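Local coordinates for SusD/RagB family nutrient-binding outer membrane lipoprotein (PDB 4F7A), which probably binds glycans, perhaps mucin O-glycans, at the outer membrane as a SusD-like lipoprotein built on a TPR-like helical fold, at residues 416-420 with 507-511; 378-382 with 407-411; 233-237 with 332-338; 449-453 with 464-468; 278-283 with 426-432. All blocks are in the same frame, centred on the assembly; numbering follows the deposited sequence. Where two conformers were deposited one is given.

Contact 1 of 5, residues 416-420 with 507-511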
# COMPACT_ATOMS: atom_id res chain seq x y z
N GLN A 416 -13.64 1.10 21.74
CA GLN A 416 -13.65 1.41 20.33
C GLN A 416 -12.24 1.45 19.73
O GLN A 416 -12.07 1.30 18.51
CB GLN A 416 -14.44 2.68 20.09
CG GLN A 416 -15.87 2.58 20.64
CD GLN A 416 -16.79 3.58 20.03
OE1 GLN A 416 -16.57 4.78 20.15
NE2 GLN A 416 -17.83 3.10 19.39
N GLU A 417 -11.23 1.62 20.57
CA GLU A 417 -9.88 1.38 20.10
C GLU A 417 -9.69 -0.09 19.62
O GLU A 417 -9.04 -0.33 18.61
CB GLU A 417 -8.92 1.77 21.22
CG GLU A 417 -7.50 1.80 20.89
CD GLU A 417 -7.10 2.89 19.91
OE1 GLU A 417 -7.40 4.07 20.11
OE2 GLU A 417 -6.43 2.55 18.95
N GLU A 418 -10.24 -1.06 20.35
CA GLU A 418 -10.16 -2.47 19.92
C GLU A 418 -11.00 -2.66 18.65
O GLU A 418 -10.64 -3.43 17.78
CB GLU A 418 -10.64 -3.45 20.99
CG GLU A 418 -10.30 -4.86 20.58
CD GLU A 418 -10.62 -5.93 21.59
OE1 GLU A 418 -11.02 -5.64 22.74
OE2 GLU A 418 -10.44 -7.11 21.20
N GLN A 419 -12.11 -1.94 18.54
CA GLN A 419 -12.88 -2.01 17.30
C GLN A 419 -12.07 -1.51 16.12
O GLN A 419 -12.09 -2.13 15.04
CB GLN A 419 -14.18 -1.21 17.39
CG GLN A 419 -15.19 -1.72 18.38
CD GLN A 419 -16.35 -0.72 18.47
OE1 GLN A 419 -16.15 0.45 18.76
NE2 GLN A 419 -17.49 -1.16 18.16
N LEU A 420 -11.38 -0.40 16.29
CA LEU A 420 -10.51 0.10 15.25
C LEU A 420 -9.42 -0.95 14.95
O LEU A 420 -9.12 -1.20 13.80
CB LEU A 420 -9.87 1.42 15.63
CG LEU A 420 -8.94 2.03 14.59
CD1 LEU A 420 -9.65 2.28 13.26
CD2 LEU A 420 -8.31 3.38 15.14
N GLY A 507 1.18 9.15 16.48
CA GLY A 507 1.56 8.25 17.57
C GLY A 507 0.39 7.75 18.37
O GLY A 507 0.57 6.96 19.29
N LYS A 508 -0.83 8.20 18.06
CA LYS A 508 -2.01 7.63 18.70
C LYS A 508 -3.25 7.91 17.89
O LYS A 508 -3.27 8.81 17.06
CB LYS A 508 -2.19 8.12 20.13
CG LYS A 508 -2.63 9.56 20.29
CD LYS A 508 -2.68 9.91 21.78
CE LYS A 508 -3.34 11.27 22.03
NZ LYS A 508 -2.74 12.36 21.20
N ASN A 509 -4.28 7.11 18.10
CA ASN A 509 -5.52 7.31 17.42
C ASN A 509 -6.31 8.31 18.23
O ASN A 509 -6.50 8.15 19.43
CB ASN A 509 -6.21 5.97 17.17
CG ASN A 509 -5.37 5.07 16.31
OD1 ASN A 509 -4.91 5.51 15.25
ND2 ASN A 509 -5.13 3.81 16.75
N ASN A 510 -6.69 9.40 17.56
CA ASN A 510 -7.42 10.51 18.15
C ASN A 510 -8.82 10.45 17.55
O ASN A 510 -8.97 10.59 16.32
CB ASN A 510 -6.75 11.85 17.74
CG ASN A 510 -5.33 12.02 18.31
OD1 ASN A 510 -5.11 11.77 19.48
ND2 ASN A 510 -4.37 12.46 17.46
N PHE A 511 -9.82 10.21 18.38
CA PHE A 511 -11.22 10.27 17.93
C PHE A 511 -11.86 11.63 18.26
O PHE A 511 -11.42 12.34 19.18
CB PHE A 511 -12.01 9.14 18.57
CG PHE A 511 -11.43 7.78 18.29
CD1 PHE A 511 -11.72 7.13 17.11
CD2 PHE A 511 -10.58 7.17 19.20
CE1 PHE A 511 -11.19 5.88 16.84
CE2 PHE A 511 -10.04 5.92 18.94
CZ PHE A 511 -10.35 5.28 17.76
OXT PHE A 511 -12.83 12.06 17.62
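Glu417 sends its CG anti to the backbone N (chi1 -171°) and then bends at chi2, which swings its carboxylate off the helix toward Asn509; Asn509 answers with CG anti to its own carbonyl carbon, which points ND2 at the carboxylate. In this TPR-like, largely helical SusD-family fold, the pair ties the first turn of helix 416-431 to the C-terminal tail of the chain. Asn509 ND2 donates to Glu417 OE2 at 2.8 Å, nearly straight at 164°, and lands on the syn lone pair with carboxylate and amide almost coplanar. The same OE2 also bonds Tyr447 OH, while ND2 has a second acceptor in Thr445 O and OD1 takes a bond from Asn213, so the amide is held from both ends. The other carboxylate oxygen, Glu417 OE1, lies 3.4 Å from Phe511 CE2, at the ring edge and near its plane, where the partly positive C-H rim suits an acceptor. Cutting Glu417 back to an alanine is likely to leave Asn509 ND2 and Tyr447 OH without this shared acceptor and the edge of Phe511 without its carboxylate neighbour. Phe511 is the chain terminus, and its carboxylate forms a salt bridge with Lys216. Next to the polar pair, Leu420 fills the angle between the two tail side chains: its CD2 lies 3.6 Å from Asn509 ND2 and 3.8 Å from Phe511 CZ.

Contact 2 of 5, residues 378-382 with 407-411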
# COMPACT_ATOMS: atom_id res chain seq x y z
N LEU A 378 -19.40 -17.60 9.54
CA LEU A 378 -18.91 -18.39 10.68
C LEU A 378 -17.62 -17.76 11.22
O LEU A 378 -17.46 -17.58 12.42
CB LEU A 378 -18.67 -19.83 10.25
CG LEU A 378 -18.44 -20.81 11.42
CD1 LEU A 378 -19.56 -20.70 12.45
CD2 LEU A 378 -18.32 -22.22 10.91
N TYR A 379 -16.73 -17.34 10.33
CA TYR A 379 -15.49 -16.68 10.72
C TYR A 379 -15.76 -15.42 11.53
O TYR A 379 -15.07 -15.14 12.52
CB TYR A 379 -14.69 -16.34 9.47
CG TYR A 379 -13.41 -15.58 9.64
CD1 TYR A 379 -12.21 -16.24 9.79
CD2 TYR A 379 -13.38 -14.20 9.51
CE1 TYR A 379 -11.02 -15.56 9.89
CE2 TYR A 379 -12.18 -13.50 9.59
CZ TYR A 379 -11.00 -14.17 9.79
OH TYR A 379 -9.79 -13.49 9.87
N LEU A 380 -16.79 -14.66 11.13
CA LEU A 380 -17.16 -13.42 11.81
C LEU A 380 -17.75 -13.63 13.21
O LEU A 380 -17.90 -12.66 13.95
CB LEU A 380 -18.12 -12.61 10.92
CG LEU A 380 -17.43 -11.92 9.75
CD1 LEU A 380 -18.51 -11.39 8.77
CD2 LEU A 380 -16.46 -10.82 10.27
N THR A 381 -18.07 -14.87 13.58
CA THR A 381 -18.48 -15.21 14.94
C THR A 381 -17.36 -15.83 15.75
O THR A 381 -17.56 -16.16 16.91
CB THR A 381 -19.64 -16.26 14.95
OG1 THR A 381 -19.13 -17.54 14.52
CG2 THR A 381 -20.75 -15.85 14.08
N SER A 382 -16.19 -16.01 15.16
CA SER A 382 -15.21 -16.89 15.79
C SER A 382 -14.39 -16.19 16.88
O SER A 382 -14.30 -14.98 16.94
CB SER A 382 -14.31 -17.54 14.74
OG SER A 382 -13.50 -16.58 14.12
N THR A 407 -9.97 -10.93 18.43
CA THR A 407 -10.58 -11.99 17.60
C THR A 407 -11.18 -11.39 16.33
O THR A 407 -11.26 -10.15 16.20
CB THR A 407 -11.72 -12.68 18.36
OG1 THR A 407 -12.76 -11.72 18.60
CG2 THR A 407 -11.23 -13.25 19.73
N PRO A 408 -11.65 -12.24 15.40
CA PRO A 408 -12.35 -11.65 14.27
C PRO A 408 -13.76 -11.15 14.57
O PRO A 408 -14.34 -10.47 13.75
CB PRO A 408 -12.42 -12.82 13.28
CG PRO A 408 -11.26 -13.74 13.71
CD PRO A 408 -11.42 -13.68 15.19
N ASN A 409 -14.31 -11.53 15.72
CA ASN A 409 -15.68 -11.16 16.05
C ASN A 409 -15.77 -9.70 16.52
O ASN A 409 -15.19 -9.30 17.55
CB ASN A 409 -16.22 -12.11 17.09
CG ASN A 409 -17.70 -11.95 17.32
OD1 ASN A 409 -18.31 -10.96 16.88
ND2 ASN A 409 -18.30 -12.92 18.00
N PHE A 410 -16.48 -8.90 15.76
CA PHE A 410 -16.53 -7.45 16.02
C PHE A 410 -17.14 -7.15 17.39
O PHE A 410 -16.73 -6.17 18.06
CB PHE A 410 -17.29 -6.73 14.90
CG PHE A 410 -17.05 -5.23 14.87
CD1 PHE A 410 -15.83 -4.72 14.44
CD2 PHE A 410 -18.03 -4.33 15.28
CE1 PHE A 410 -15.59 -3.34 14.42
CE2 PHE A 410 -17.79 -2.95 15.22
CZ PHE A 410 -16.56 -2.47 14.78
N ASP A 411 -18.11 -7.97 17.79
CA ASP A 411 -18.80 -7.80 19.08
C ASP A 411 -17.91 -8.06 20.30
O ASP A 411 -18.25 -7.63 21.39
CB ASP A 411 -20.03 -8.72 19.20
CG ASP A 411 -21.14 -8.36 18.23
OD1 ASP A 411 -21.09 -7.30 17.58
OD2 ASP A 411 -22.06 -9.19 18.12
O HOH W 1 -18.12 -9.90 13.52
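Pro408, which buries the most surface here, presses its ring into the turn formed by residues 379-382. Its CB sits over one face of the Tyr379 ring, 4.1 Å from the centroid and displaced toward the rim, a CH-pi contact in which the two side chains cross at about a right angle. Its CG meets Ser382 OG at 3.6 Å. That hydroxyl is turned back by chi1 (67°) onto Tyr379 O, 2.7 Å away in the carbonyl plane, and Ser382 N binds the same oxygen; the doubly gripped carbonyl closes the turn against which the proline rests. Asn409 lies against the carbonyls of Leu380 and Ser382. Its CA makes a C-H...O contact of 3.4 Å with Leu380 O, and its CB packs on Ser382 O, while in the conformer given OD1 accepts from Asp411 N, as in an Asx turn. Thr407 OG1 accepts from Asn409 N, an ST turn, and also bonds Asp412. A water donates to Leu380 O at 2.8 Å and accepts from Phe410 N, bridging the two loops. Outside the pair, Tyr379 OH bonds Gln426 of helix 416-431, and Pro408 O receives Tyr360 OH from helix 356-371. With no clear direct hydrogen bond across it, the contact depends on proline-aromatic packing, C-H...O approach and one water; Ser382 O is buried by it without a polar partner.

Contact 3 of 5, residues 233-237 with 332-338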
# COMPACT_ATOMS: atom_id res chain seq x y z
N VAL A 233 -18.58 4.46 -4.51
CA VAL A 233 -17.26 3.95 -4.20
C VAL A 233 -17.27 2.46 -4.52
O VAL A 233 -18.33 1.87 -4.77
CB VAL A 233 -16.87 4.18 -2.72
CG1 VAL A 233 -16.73 5.70 -2.39
CG2 VAL A 233 -17.88 3.51 -1.75
N ILE A 234 -16.09 1.86 -4.55
CA ILE A 234 -15.97 0.45 -4.93
C ILE A 234 -16.54 -0.42 -3.82
O ILE A 234 -16.15 -0.31 -2.67
CB ILE A 234 -14.49 0.09 -5.24
CG1 ILE A 234 -14.00 0.93 -6.44
CG2 ILE A 234 -14.37 -1.42 -5.58
CD1 ILE A 234 -12.52 0.87 -6.64
N GLU A 235 -17.50 -1.29 -4.19
CA GLU A 235 -18.19 -2.17 -3.25
C GLU A 235 -18.09 -3.65 -3.59
O GLU A 235 -18.27 -4.49 -2.71
CB GLU A 235 -19.68 -1.78 -3.19
CG GLU A 235 -19.86 -0.40 -2.56
CD GLU A 235 -21.31 0.03 -2.44
OE1 GLU A 235 -22.20 -0.72 -2.85
OE2 GLU A 235 -21.56 1.14 -1.92
N SER A 236 -17.81 -3.95 -4.86
CA SER A 236 -17.68 -5.33 -5.34
C SER A 236 -16.26 -5.62 -5.76
O SER A 236 -15.63 -4.80 -6.43
CB SER A 236 -18.59 -5.55 -6.57
OG SER A 236 -18.30 -6.80 -7.18
N SER A 237 -15.76 -6.82 -5.44
CA SER A 237 -14.38 -7.21 -5.80
C SER A 237 -14.15 -7.24 -7.30
O SER A 237 -13.03 -7.05 -7.76
CB SER A 237 -14.00 -8.55 -5.18
OG SER A 237 -14.03 -8.45 -3.76
N LEU A 332 -6.22 -1.19 -5.04
CA LEU A 332 -7.30 -0.68 -4.18
C LEU A 332 -8.55 -1.57 -4.32
O LEU A 332 -9.12 -1.68 -5.40
CB LEU A 332 -7.61 0.78 -4.56
CG LEU A 332 -8.43 1.58 -3.56
CD1 LEU A 332 -8.22 3.08 -3.76
CD2 LEU A 332 -9.90 1.22 -3.64
N THR A 333 -8.97 -2.18 -3.22
CA THR A 333 -10.01 -3.19 -3.25
C THR A 333 -11.30 -2.65 -2.67
O THR A 333 -11.30 -1.71 -1.86
CB THR A 333 -9.59 -4.46 -2.46
OG1 THR A 333 -9.43 -4.14 -1.07
CG2 THR A 333 -8.27 -5.06 -3.03
N ALA A 334 -12.39 -3.29 -3.08
CA ALA A 334 -13.68 -3.15 -2.46
C ALA A 334 -13.61 -3.46 -0.95
O ALA A 334 -14.19 -2.74 -0.13
CB ALA A 334 -14.66 -4.11 -3.17
N ALA A 335 -12.91 -4.52 -0.58
CA ALA A 335 -12.81 -4.89 0.84
C ALA A 335 -12.20 -3.73 1.64
O ALA A 335 -12.77 -3.30 2.64
CB ALA A 335 -11.98 -6.21 1.02
N GLU A 336 -11.07 -3.22 1.18
CA GLU A 336 -10.44 -2.05 1.82
C GLU A 336 -11.44 -0.90 1.93
O GLU A 336 -11.52 -0.22 2.95
CB GLU A 336 -9.19 -1.59 1.04
CG GLU A 336 -8.62 -0.29 1.61
CD GLU A 336 -7.54 0.36 0.78
OE1 GLU A 336 -7.08 -0.23 -0.22
OE2 GLU A 336 -7.16 1.49 1.16
N THR A 337 -12.19 -0.66 0.87
CA THR A 337 -13.14 0.45 0.86
C THR A 337 -14.21 0.27 1.97
O THR A 337 -14.56 1.22 2.67
CB THR A 337 -13.74 0.66 -0.55
OG1 THR A 337 -12.66 0.87 -1.48
CG2 THR A 337 -14.68 1.88 -0.57
N TRP A 338 -14.70 -0.94 2.15
CA TRP A 338 -15.63 -1.23 3.25
C TRP A 338 -14.99 -0.99 4.64
O TRP A 338 -15.65 -0.49 5.55
CB TRP A 338 -16.17 -2.66 3.16
CG TRP A 338 -17.26 -2.83 2.12
CD1 TRP A 338 -17.17 -3.52 0.97
CD2 TRP A 338 -18.58 -2.26 2.15
NE1 TRP A 338 -18.34 -3.43 0.27
CE2 TRP A 338 -19.23 -2.67 0.98
CE3 TRP A 338 -19.26 -1.45 3.05
CZ2 TRP A 338 -20.55 -2.30 0.68
CZ3 TRP A 338 -20.57 -1.10 2.78
CH2 TRP A 338 -21.20 -1.53 1.61
O HOH W 2 -12.18 -6.83 -2.46
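This is a buried loop-on-helix contact: residues 233-237, leading from helix 216-228 to strand 241-243, lie across the first turn of helix 334-346 within the TPR-like helical fold. Strand 329-332, which pairs with 241-243, runs straight into that helix, so the loop covers a strand-to-helix junction. Thr333 is the N-cap, its OG1 accepting from Glu336 N at 2.9 Å. Ala334, the first helical residue, fits beneath the loop: its CB is 3.4 Å from Ser236 C and 3.6 Å from Ile234 CG2, close enough that the methyl is wrapped by backbone and side chain together. Ile234 spreads its two branches over the junction. CG2, anti to the backbone N, meets Ala334, whereas CG1 carries CD1 to Leu332 CD2. One turn further along, Thr337 turns CB and CG2 toward Ile234 O, and CG2 also packs on Val233 CG2; its hydroxyl is kept for the helix, donating to Thr333 O. A water joins Ser237 OG to Ala335 N near the helix start. At the outer side, Glu235 CG lies 3.8 Å from Trp338 CZ2, and its carboxylate continues to a salt bridge with Arg341, which also makes a cation-pi contact with Trp338. The indole closes the contact with Trp338 NE1 donating to Glu235 O at 3.2 Å and 161°, in both the ring plane and the carbonyl plane.

Contact 4 of 5, residues 449-453 with 464-468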
# COMPACT_ATOMS: atom_id res chain seq x y z
N LYS A 449 -0.74 -5.24 15.25
CA LYS A 449 0.41 -5.22 16.18
C LYS A 449 1.49 -6.19 15.71
O LYS A 449 1.60 -7.33 16.18
CB LYS A 449 -0.08 -5.56 17.58
CG LYS A 449 -1.04 -4.55 18.13
CD LYS A 449 -1.30 -4.85 19.64
CE LYS A 449 -2.41 -4.00 20.20
NZ LYS A 449 -2.63 -4.39 21.60
N LEU A 450 2.28 -5.71 14.75
CA LEU A 450 3.39 -6.45 14.20
C LEU A 450 4.42 -6.82 15.28
O LEU A 450 4.73 -6.01 16.17
CB LEU A 450 4.10 -5.60 13.12
CG LEU A 450 3.33 -5.13 11.87
CD1 LEU A 450 4.27 -4.36 10.92
CD2 LEU A 450 2.66 -6.28 11.13
N PHE A 451 4.96 -8.03 15.16
CA PHE A 451 6.11 -8.41 15.95
C PHE A 451 7.23 -7.41 15.73
O PHE A 451 7.50 -7.01 14.59
CB PHE A 451 6.63 -9.80 15.55
CG PHE A 451 5.74 -10.93 15.97
CD1 PHE A 451 5.52 -11.19 17.32
CD2 PHE A 451 5.19 -11.78 15.03
CE1 PHE A 451 4.74 -12.23 17.72
CE2 PHE A 451 4.39 -12.83 15.41
CZ PHE A 451 4.16 -13.07 16.76
N LYS A 452 7.91 -7.04 16.81
CA LYS A 452 9.08 -6.14 16.76
C LYS A 452 10.35 -6.84 16.30
O LYS A 452 10.50 -8.04 16.48
CB LYS A 452 9.38 -5.55 18.13
CG LYS A 452 8.17 -5.07 18.95
CD LYS A 452 7.33 -4.01 18.29
CE LYS A 452 6.28 -3.44 19.27
NZ LYS A 452 5.45 -2.36 18.69
N VAL A 453 11.29 -6.08 15.72
CA VAL A 453 12.55 -6.64 15.28
C VAL A 453 13.28 -7.29 16.45
O VAL A 453 13.23 -6.79 17.56
CB VAL A 453 13.47 -5.61 14.54
CG1 VAL A 453 12.76 -5.07 13.30
CG2 VAL A 453 13.94 -4.48 15.49
N THR A 464 12.90 0.24 18.68
CA THR A 464 12.33 -1.09 18.49
C THR A 464 10.81 -1.11 18.69
O THR A 464 10.09 -1.59 17.83
CB THR A 464 13.01 -2.10 19.43
OG1 THR A 464 14.38 -2.24 19.02
CG2 THR A 464 12.29 -3.46 19.40
N ASP A 465 10.33 -0.54 19.80
CA ASP A 465 8.90 -0.56 20.11
C ASP A 465 8.04 0.42 19.26
O ASP A 465 6.94 0.06 18.82
CB ASP A 465 8.67 -0.35 21.61
CG ASP A 465 8.94 -1.62 22.43
OD1 ASP A 465 8.68 -2.72 21.91
OD2 ASP A 465 9.43 -1.52 23.57
N ILE A 466 8.53 1.63 19.02
CA ILE A 466 7.78 2.54 18.14
C ILE A 466 7.75 1.94 16.72
O ILE A 466 6.74 2.03 16.02
CB ILE A 466 8.36 3.95 18.16
CG1 ILE A 466 8.13 4.58 19.55
CG2 ILE A 466 7.74 4.83 17.08
CD1 ILE A 466 9.04 5.78 19.83
N MSE A 467 8.86 1.33 16.34
CA MSE A 467 9.09 0.72 15.04
C MSE A 467 9.40 1.78 13.97
O MSE A 467 9.22 3.00 14.21
CB MSE A 467 7.93 -0.19 14.60
CG MSE A 467 7.42 -1.13 15.69
SE MSE A 467 6.08 -2.38 15.05
CE MSE A 467 7.28 -3.47 13.98
N ILE A 468 9.87 1.30 12.83
CA ILE A 468 10.26 2.17 11.73
C ILE A 468 9.06 3.04 11.29
O ILE A 468 7.91 2.57 11.21
CB ILE A 468 10.88 1.35 10.56
CG1 ILE A 468 11.39 2.27 9.46
CG2 ILE A 468 9.90 0.29 9.97
CD1 ILE A 468 12.22 1.53 8.36
O HOH W 3 10.50 -3.24 15.68
O HOH W 4 15.20 -4.86 19.13
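Lys452 NZ donates to Asp465 O at 2.8 Å, arriving in the carbonyl plane on a lone pair, and this is the direct hydrogen bond between the two loops. The bend at chi2 (-59°) folds the lysine chain over Thr464 and Asp465 before it runs extended to the ammonium group. The Asp465 carboxylate stands nearby, with OD1 4.6 Å from Lys452 NZ; that is beyond a salt bridge, though the opposite charges would still favour each other. The Asp465 side chain is also about 4 Å from a bound sodium ion, near it but not at ligating distance. Two waters extend the polar link: one accepts from Val453 N and donates to Thr464 O at 2.7 Å, the other donates to Val453 O and bonds Thr464 OG1, which is bound by Asn456 as well. The methylenes of Lys452 do the packing. CB touches Thr464 CG2 at 3.8 Å, and CD lies 3.8 Å from SE of Met467, a selenomethionine crossing the lysine at about a right angle. A bend at chi3 (71°), about the CG-SE bond, brings Met467 CE to 3.6 Å from Phe451 O and 3.9 Å from Leu450 CB. An alanine at Lys452 is likely to leave Asp465 O without its ammonium donor and to uncover the side of Met467 now lined by the aliphatic chain. Leu450 and Met467 both reach Gln442 of helix 435-445. Without regular backbone pairing, the contact is one of irregular loops closed by side chain and water, in the excursion that joins helix 435-445 to helix 475-480 of this SusD-like fold.

Contact 5 of 5, residues 278-283 with 426-432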
# COMPACT_ATOMS: atom_id res chain seq x y z
N ARG A 278 -8.20 -17.88 4.10
CA ARG A 278 -7.32 -17.29 3.10
C ARG A 278 -5.86 -17.79 3.24
O ARG A 278 -5.04 -17.57 2.33
CB ARG A 278 -7.36 -15.77 3.18
CG ARG A 278 -8.69 -15.16 2.75
CD ARG A 278 -8.86 -13.73 3.24
NE ARG A 278 -9.07 -13.62 4.69
CZ ARG A 278 -9.50 -12.51 5.30
NH1 ARG A 278 -9.79 -11.41 4.60
NH2 ARG A 278 -9.66 -12.49 6.61
N ILE A 279 -5.53 -18.45 4.35
CA ILE A 279 -4.14 -18.83 4.63
C ILE A 279 -3.52 -19.65 3.47
O ILE A 279 -2.40 -19.38 3.04
CB ILE A 279 -4.00 -19.53 6.01
CG1 ILE A 279 -2.53 -19.55 6.45
CG2 ILE A 279 -4.60 -20.92 6.01
CD1 ILE A 279 -2.29 -19.96 7.93
N SER A 280 -4.25 -20.63 2.94
CA SER A 280 -3.70 -21.54 1.92
C SER A 280 -3.82 -20.93 0.52
O SER A 280 -3.22 -21.41 -0.43
CB SER A 280 -4.39 -22.91 1.93
OG SER A 280 -5.74 -22.85 1.49
N ILE A 281 -4.60 -19.86 0.42
CA ILE A 281 -4.71 -19.08 -0.82
C ILE A 281 -3.52 -18.14 -0.97
O ILE A 281 -2.90 -18.04 -2.04
CB ILE A 281 -6.02 -18.28 -0.88
CG1 ILE A 281 -7.23 -19.22 -0.81
CG2 ILE A 281 -6.08 -17.43 -2.19
CD1 ILE A 281 -8.62 -18.46 -0.61
N TYR A 282 -3.16 -17.50 0.13
CA TYR A 282 -2.01 -16.61 0.16
C TYR A 282 -0.65 -17.33 0.14
O TYR A 282 0.27 -16.89 -0.54
CB TYR A 282 -2.07 -15.74 1.40
CG TYR A 282 -3.15 -14.65 1.48
CD1 TYR A 282 -4.26 -14.64 0.65
CD2 TYR A 282 -3.09 -13.68 2.48
CE1 TYR A 282 -5.24 -13.66 0.75
CE2 TYR A 282 -4.07 -12.72 2.61
CZ TYR A 282 -5.13 -12.69 1.72
OH TYR A 282 -6.11 -11.72 1.83
N TYR A 283 -0.52 -18.38 0.94
CA TYR A 283 0.75 -19.06 1.17
C TYR A 283 0.61 -20.58 1.07
O TYR A 283 -0.50 -21.12 1.00
CB TYR A 283 1.33 -18.68 2.54
CG TYR A 283 1.58 -17.18 2.70
CD1 TYR A 283 2.76 -16.61 2.25
CD2 TYR A 283 0.65 -16.36 3.30
CE1 TYR A 283 2.98 -15.22 2.37
CE2 TYR A 283 0.88 -14.99 3.47
CZ TYR A 283 2.04 -14.43 3.01
OH TYR A 283 2.25 -13.07 3.18
N GLN A 426 -8.16 -6.58 9.97
CA GLN A 426 -8.85 -7.22 8.85
C GLN A 426 -8.58 -6.52 7.52
O GLN A 426 -8.43 -7.18 6.48
CB GLN A 426 -10.35 -7.35 9.11
CG GLN A 426 -10.72 -8.40 10.17
CD GLN A 426 -10.37 -9.84 9.75
OE1 GLN A 426 -10.47 -10.21 8.58
NE2 GLN A 426 -9.97 -10.65 10.72
N LYS A 427 -8.45 -5.20 7.54
CA LYS A 427 -8.08 -4.47 6.33
C LYS A 427 -6.69 -4.92 5.87
O LYS A 427 -6.43 -5.06 4.67
CB LYS A 427 -8.12 -2.96 6.55
CG LYS A 427 -7.92 -2.11 5.29
CD LYS A 427 -8.21 -0.63 5.50
CE LYS A 427 -7.22 0.05 6.41
NZ LYS A 427 -7.39 1.51 6.41
N TRP A 428 -5.78 -5.10 6.83
CA TRP A 428 -4.41 -5.55 6.52
C TRP A 428 -4.41 -6.94 5.87
O TRP A 428 -3.71 -7.18 4.87
CB TRP A 428 -3.60 -5.51 7.81
CG TRP A 428 -2.18 -5.98 7.82
CD1 TRP A 428 -1.06 -5.25 7.55
CD2 TRP A 428 -1.73 -7.25 8.27
NE1 TRP A 428 0.07 -6.01 7.78
CE2 TRP A 428 -0.32 -7.24 8.23
CE3 TRP A 428 -2.38 -8.40 8.72
CZ2 TRP A 428 0.43 -8.34 8.59
CZ3 TRP A 428 -1.62 -9.49 9.10
CH2 TRP A 428 -0.23 -9.45 9.03
N ILE A 429 -5.22 -7.86 6.39
CA ILE A 429 -5.36 -9.15 5.70
C ILE A 429 -5.89 -8.93 4.27
O ILE A 429 -5.37 -9.52 3.30
CB ILE A 429 -6.27 -10.16 6.46
CG1 ILE A 429 -5.74 -10.45 7.87
CG2 ILE A 429 -6.34 -11.47 5.67
CD1 ILE A 429 -6.77 -11.21 8.82
N ALA A 430 -6.87 -8.03 4.13
CA ALA A 430 -7.58 -7.81 2.88
C ALA A 430 -6.78 -7.04 1.83
O ALA A 430 -7.07 -7.17 0.65
CB ALA A 430 -8.91 -7.07 3.15
N CYS A 431 -5.78 -6.25 2.25
CA CYS A 431 -4.95 -5.49 1.30
C CYS A 431 -3.82 -6.32 0.68
O CYS A 431 -3.13 -5.84 -0.22
CB CYS A 431 -4.35 -4.25 2.00
SG CYS A 431 -5.56 -2.92 2.21
N TRP A 432 -3.63 -7.54 1.19
CA TRP A 432 -2.57 -8.44 0.74
C TRP A 432 -2.72 -8.69 -0.77
O TRP A 432 -3.84 -8.88 -1.25
CB TRP A 432 -2.69 -9.77 1.51
CG TRP A 432 -1.58 -10.76 1.27
CD1 TRP A 432 -0.45 -10.91 2.01
CD2 TRP A 432 -1.47 -11.69 0.19
NE1 TRP A 432 0.34 -11.88 1.48
CE2 TRP A 432 -0.27 -12.38 0.36
CE3 TRP A 432 -2.30 -12.03 -0.90
CZ2 TRP A 432 0.13 -13.40 -0.51
CZ3 TRP A 432 -1.88 -13.02 -1.75
CH2 TRP A 432 -0.68 -13.69 -1.55
O HOH W 5 -10.49 -9.15 6.10
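Tyr282 and Trp432 stack where the short helix 279-282 meets the C-terminal end of helix 416-431, one of the long helices of the TPR-like fold. The stack is offset, with centroids of the Tyr282 ring and the Trp432 six-membered ring 4.0 Å apart and planes only 7° from parallel. With chi1 near 180°, Trp432 lays its indole over the Tyr282 ring, and Tyr282 CB also points a C-H at the six-membered ring. Tyr283 completes an aromatic cluster, its plane inclined to the indole. Tyr60 meets Trp432 edge-to-face, and Trp371 meets Tyr282 in the same way. Ile429 CG2 packs on Tyr282 CE2 at 4.0 Å and also lies over the centre of one guanidinium face, 3.3 Å from Arg278 CZ. Hydrogen bonds fix the rims of these flat groups. Tyr282 OH donates to Ile429 O at 2.7 Å, from above the carbonyl plane, at the helix end. Arg278 NH2 donates to Gln426 OE1 at 3.1 Å with guanidinium and amide nearly coplanar; the same nitrogen forms a salt bridge with Asp276, and Gln426 NE2 bonds Tyr379 OH. A water accepts from Arg278 NH1, which also bonds Ser367, and donates to both O and OE1 of Gln426. On the indole, Trp432 NE1 donates to Tyr283 OH at 2.8 Å, the hydroxyl tilted 18° out of the ring plane.

In the fold
Helix 416-431 connects much of this set: contact 1 uses its start and contact 5 its end, with centres 23 Å apart. Contact 2 touches both. Its Tyr379 OH lies 3.0 Å from Gln426 NE2 of contact 5, and its Phe410 CE2 3.4 Å from Gln419 NE2 of contact 1. Contact 3 meets the same helix through Ala335 CB, 3.8 Å from Ala430 CB, and its segments alternate along the chain with those of contact 5. Contact 4 is nested in the loop closed by contact 1 and touches contact 5 where Leu450 packs on Trp428; the sodium ion lies about 4 Å from the Asp465 side chain of contact 4.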